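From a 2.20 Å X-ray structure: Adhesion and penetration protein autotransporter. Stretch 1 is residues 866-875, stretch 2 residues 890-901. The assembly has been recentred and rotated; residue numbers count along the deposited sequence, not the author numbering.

Stretch 1, residues 866-875: QFTSSLFGYK
Stretch 2, residues 890-901: ILSVRNTGKEPE

Both stretches open in neighbouring parallel β-strands, each continuing from earlier in the chain; the first ends at Ser870. Their axes lie 33° apart, 4.5 Å at closest approach. The register pairs Gln866 with Ser892, Phe867 with Val893, Thr868 with Arg894 and Ser869 with Asn895, at CA-CA distances of 4.6-4.8 Å. Through the first strand phi is about -100 to -160° and psi 90 to 165°. Leu871 (-59/-26) and Phe872 (-61/-43) turn before Tyr874 (52/48).

Ile890 makes no contact with stretch 1. Leu891 (chi1 -97°, chi2 47°) places its CG 4.1 Å from Phe867 CE2. Phe867 is m, with chi2 -110°. Ser892 (t) shares a sheet face with Gln866, Thr868 and Arg894. Its O accepts from Phe867 N at 2.6 Å, nearly linear at 169°. Val893 (t) lies on the other face with Phe867, Ser869 and Asn895; its CG2 packs 4.0 Å from Phe867 CB. Arg894 bonds through both backbone groups to the residues flanking its partner Thr868: its N donates to Phe867 O (2.8 Å), and its O accepts from Ser869 N (2.9 Å). Its side chain (m, t, t, chi4 -93°) ends clear of stretch 1.

Asn895 (t, chi2 73°) brings its amide end nearer to stretch 1. There OD1 accepts from Ser869 OG (2.9 Å; Ser869 is p) and from Leu871 N (2.7 Å), so one carbonyl serves both the strand and the turn after it. Thr896 (p) adds a backbone bond, its N donating to Ser869 O at 3.0 Å.

Gly897 has phi/psi -82/-86. Lys898 has no modelled side chain. Its O, Thr896 O, Asn895 ND2 and Phe872 N all bond water 2. Glu899 O lies at the edge of the Phe872 ring (t, chi2 91°), 3.3 Å from Phe872 CD1. Pro900, C-gamma exo, packs its CG 4.1 Å from Leu871 CB (Leu871 m, t) and its CB 3.8 Å from Tyr874 CE2 (Tyr874 m). Glu901 N donates weakly to water 1, which donates to Phe872 O.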

# COMPACT_ATOMS: atom_id res chain seq x y z
N GLN A 866 3.67 -15.00 -24.36
CA GLN A 866 4.18 -16.25 -23.78
C GLN A 866 3.25 -16.78 -22.69
O GLN A 866 2.96 -16.08 -21.71
CB GLN A 866 5.60 -16.05 -23.23
CG GLN A 866 6.62 -15.71 -24.30
CD GLN A 866 8.04 -15.61 -23.77
OE1 GLN A 866 8.26 -15.21 -22.62
NE2 GLN A 866 9.01 -15.95 -24.61
N PHE A 867 2.79 -18.01 -22.87
CA PHE A 867 1.82 -18.64 -21.97
C PHE A 867 2.45 -19.76 -21.15
O PHE A 867 3.38 -20.43 -21.61
CB PHE A 867 0.66 -19.23 -22.76
CG PHE A 867 -0.37 -18.23 -23.21
CD1 PHE A 867 -1.63 -18.21 -22.64
CD2 PHE A 867 -0.08 -17.32 -24.21
CE1 PHE A 867 -2.58 -17.30 -23.06
CE2 PHE A 867 -1.02 -16.40 -24.63
CZ PHE A 867 -2.27 -16.39 -24.06
N THR A 868 1.93 -19.97 -19.95
CA THR A 868 2.15 -21.21 -19.23
C THR A 868 0.81 -21.92 -19.13
O THR A 868 -0.24 -21.28 -19.20
CB THR A 868 2.73 -21.00 -17.81
OG1 THR A 868 1.76 -20.34 -16.98
CG2 THR A 868 4.01 -20.17 -17.86
N SER A 869 0.83 -23.24 -18.98
CA SER A 869 -0.40 -24.00 -18.89
C SER A 869 -0.23 -25.35 -18.19
O SER A 869 0.88 -25.85 -18.03
CB SER A 869 -0.96 -24.24 -20.30
OG SER A 869 -0.17 -25.19 -21.00
N SER A 870 -1.36 -25.91 -17.77
CA SER A 870 -1.43 -27.29 -17.30
C SER A 870 -2.55 -27.99 -18.03
O SER A 870 -3.70 -27.95 -17.60
CB SER A 870 -1.70 -27.35 -15.79
OG SER A 870 -1.85 -28.69 -15.37
N LEU A 871 -2.22 -28.62 -19.16
CA LEU A 871 -3.21 -29.31 -19.97
C LEU A 871 -3.92 -30.39 -19.16
O LEU A 871 -5.06 -30.74 -19.44
CB LEU A 871 -2.58 -29.91 -21.23
CG LEU A 871 -2.34 -28.92 -22.38
CD1 LEU A 871 -1.59 -29.58 -23.53
CD2 LEU A 871 -3.66 -28.35 -22.87
N PHE A 872 -3.23 -30.90 -18.14
CA PHE A 872 -3.80 -31.93 -17.28
C PHE A 872 -5.05 -31.46 -16.55
O PHE A 872 -6.03 -32.20 -16.44
CB PHE A 872 -2.77 -32.44 -16.26
CG PHE A 872 -3.32 -33.50 -15.35
CD1 PHE A 872 -3.21 -34.85 -15.68
CD2 PHE A 872 -3.97 -33.15 -14.18
CE1 PHE A 872 -3.72 -35.82 -14.84
CE2 PHE A 872 -4.48 -34.12 -13.34
CZ PHE A 872 -4.36 -35.46 -13.67
N GLY A 873 -5.02 -30.24 -16.03
CA GLY A 873 -6.18 -29.67 -15.37
C GLY A 873 -6.99 -28.80 -16.31
O GLY A 873 -8.03 -28.25 -15.94
N TYR A 874 -6.50 -28.69 -17.55
CA TYR A 874 -7.04 -27.75 -18.54
C TYR A 874 -7.12 -26.31 -18.01
O TYR A 874 -8.14 -25.63 -18.15
CB TYR A 874 -8.37 -28.25 -19.11
CG TYR A 874 -8.21 -29.37 -20.11
CD1 TYR A 874 -7.87 -29.10 -21.43
CD2 TYR A 874 -8.36 -30.70 -19.73
CE1 TYR A 874 -7.70 -30.13 -22.35
CE2 TYR A 874 -8.20 -31.73 -20.64
CZ TYR A 874 -7.87 -31.44 -21.95
OH TYR A 874 -7.70 -32.46 -22.88
N LYS A 875 -6.02 -25.87 -17.41
CA LYS A 875 -5.87 -24.51 -16.91
C LYS A 875 -4.69 -23.84 -17.60
O LYS A 875 -3.80 -24.52 -18.10
CB LYS A 875 -5.60 -24.53 -15.40
CG LYS A 875 -6.71 -25.15 -14.56
CD LYS A 875 -6.19 -25.56 -13.18
CE LYS A 875 -5.80 -24.35 -12.34
NZ LYS A 875 -6.98 -23.64 -11.76
N ILE A 890 2.31 -14.11 -32.21
CA ILE A 890 2.81 -15.46 -32.00
C ILE A 890 2.45 -15.89 -30.60
O ILE A 890 2.59 -15.13 -29.64
CB ILE A 890 4.33 -15.53 -32.20
CG1 ILE A 890 4.68 -15.36 -33.67
CG2 ILE A 890 4.88 -16.85 -31.66
CD1 ILE A 890 6.17 -15.33 -33.96
N LEU A 891 1.95 -17.12 -30.48
CA LEU A 891 1.64 -17.70 -29.18
C LEU A 891 2.67 -18.76 -28.83
O LEU A 891 2.88 -19.71 -29.59
CB LEU A 891 0.24 -18.31 -29.17
CG LEU A 891 -0.88 -17.44 -28.61
CD1 LEU A 891 -0.81 -16.03 -29.19
CD2 LEU A 891 -2.24 -18.07 -28.88
N SER A 892 3.32 -18.59 -27.69
CA SER A 892 4.27 -19.58 -27.22
C SER A 892 3.75 -20.16 -25.92
O SER A 892 3.34 -19.43 -25.02
CB SER A 892 5.64 -18.93 -27.00
OG SER A 892 6.63 -19.93 -26.84
N VAL A 893 3.76 -21.49 -25.81
CA VAL A 893 3.16 -22.14 -24.66
C VAL A 893 4.14 -23.09 -23.97
O VAL A 893 4.77 -23.92 -24.62
CB VAL A 893 1.89 -22.93 -25.04
CG1 VAL A 893 1.36 -23.69 -23.83
CG2 VAL A 893 0.84 -22.00 -25.60
N ARG A 894 4.26 -22.93 -22.65
CA ARG A 894 5.01 -23.87 -21.82
C ARG A 894 4.07 -24.61 -20.89
O ARG A 894 3.38 -24.01 -20.07
CB ARG A 894 6.13 -23.17 -21.05
CG ARG A 894 7.34 -22.82 -21.91
CD ARG A 894 8.49 -22.27 -21.08
NE ARG A 894 9.42 -21.54 -21.92
CZ ARG A 894 10.51 -22.07 -22.48
NH1 ARG A 894 10.81 -23.34 -22.26
NH2 ARG A 894 11.29 -21.32 -23.24
N ASN A 895 4.01 -25.94 -21.01
CA ASN A 895 3.04 -26.79 -20.32
C ASN A 895 3.70 -27.68 -19.35
O ASN A 895 4.77 -28.15 -19.59
CB ASN A 895 2.28 -27.69 -21.31
CG ASN A 895 1.13 -28.49 -20.66
OD1 ASN A 895 0.11 -27.95 -20.33
ND2 ASN A 895 1.30 -29.79 -20.53
N THR A 896 3.03 -27.90 -18.24
CA THR A 896 3.42 -28.87 -17.25
C THR A 896 2.16 -29.57 -16.84
O THR A 896 1.12 -29.17 -17.25
CB THR A 896 4.01 -28.21 -16.03
OG1 THR A 896 3.15 -27.17 -15.57
CG2 THR A 896 5.36 -27.65 -16.33
N GLY A 897 2.20 -30.51 -15.94
CA GLY A 897 2.92 -31.74 -15.96
C GLY A 897 2.24 -32.86 -16.75
O GLY A 897 2.52 -33.05 -17.91
N LYS A 898 1.34 -33.61 -16.12
CA LYS A 898 0.86 -34.85 -16.68
C LYS A 898 0.11 -34.77 -18.01
O LYS A 898 -0.34 -33.73 -18.40
N GLU A 899 -0.05 -35.92 -18.66
CA GLU A 899 -0.95 -36.07 -19.78
C GLU A 899 -2.41 -36.10 -19.30
O GLU A 899 -2.73 -36.76 -18.33
CB GLU A 899 -0.58 -37.34 -20.52
CG GLU A 899 -1.69 -38.05 -21.14
CD GLU A 899 -1.23 -39.01 -22.21
OE1 GLU A 899 -0.04 -39.25 -22.37
OE2 GLU A 899 -2.07 -39.51 -22.92
N PRO A 900 -3.28 -35.38 -19.97
CA PRO A 900 -4.62 -35.20 -19.45
C PRO A 900 -5.40 -36.50 -19.44
O PRO A 900 -5.38 -37.24 -20.39
CB PRO A 900 -5.25 -34.18 -20.38
CG PRO A 900 -4.15 -33.66 -21.22
CD PRO A 900 -3.05 -34.60 -21.19
N GLU A 901 -6.07 -36.77 -18.34
CA GLU A 901 -6.90 -37.97 -18.24
C GLU A 901 -8.30 -37.72 -18.80
O GLU A 901 -9.27 -38.33 -18.36
CB GLU A 901 -6.98 -38.46 -16.79
CG GLU A 901 -5.65 -38.98 -16.24
CD GLU A 901 -5.67 -39.24 -14.73
OE1 GLU A 901 -6.66 -38.87 -14.07
OE2 GLU A 901 -4.68 -39.81 -14.22
O HOH W 1 -7.16 -34.56 -17.09
O HOH W 2 -0.07 -30.90 -18.59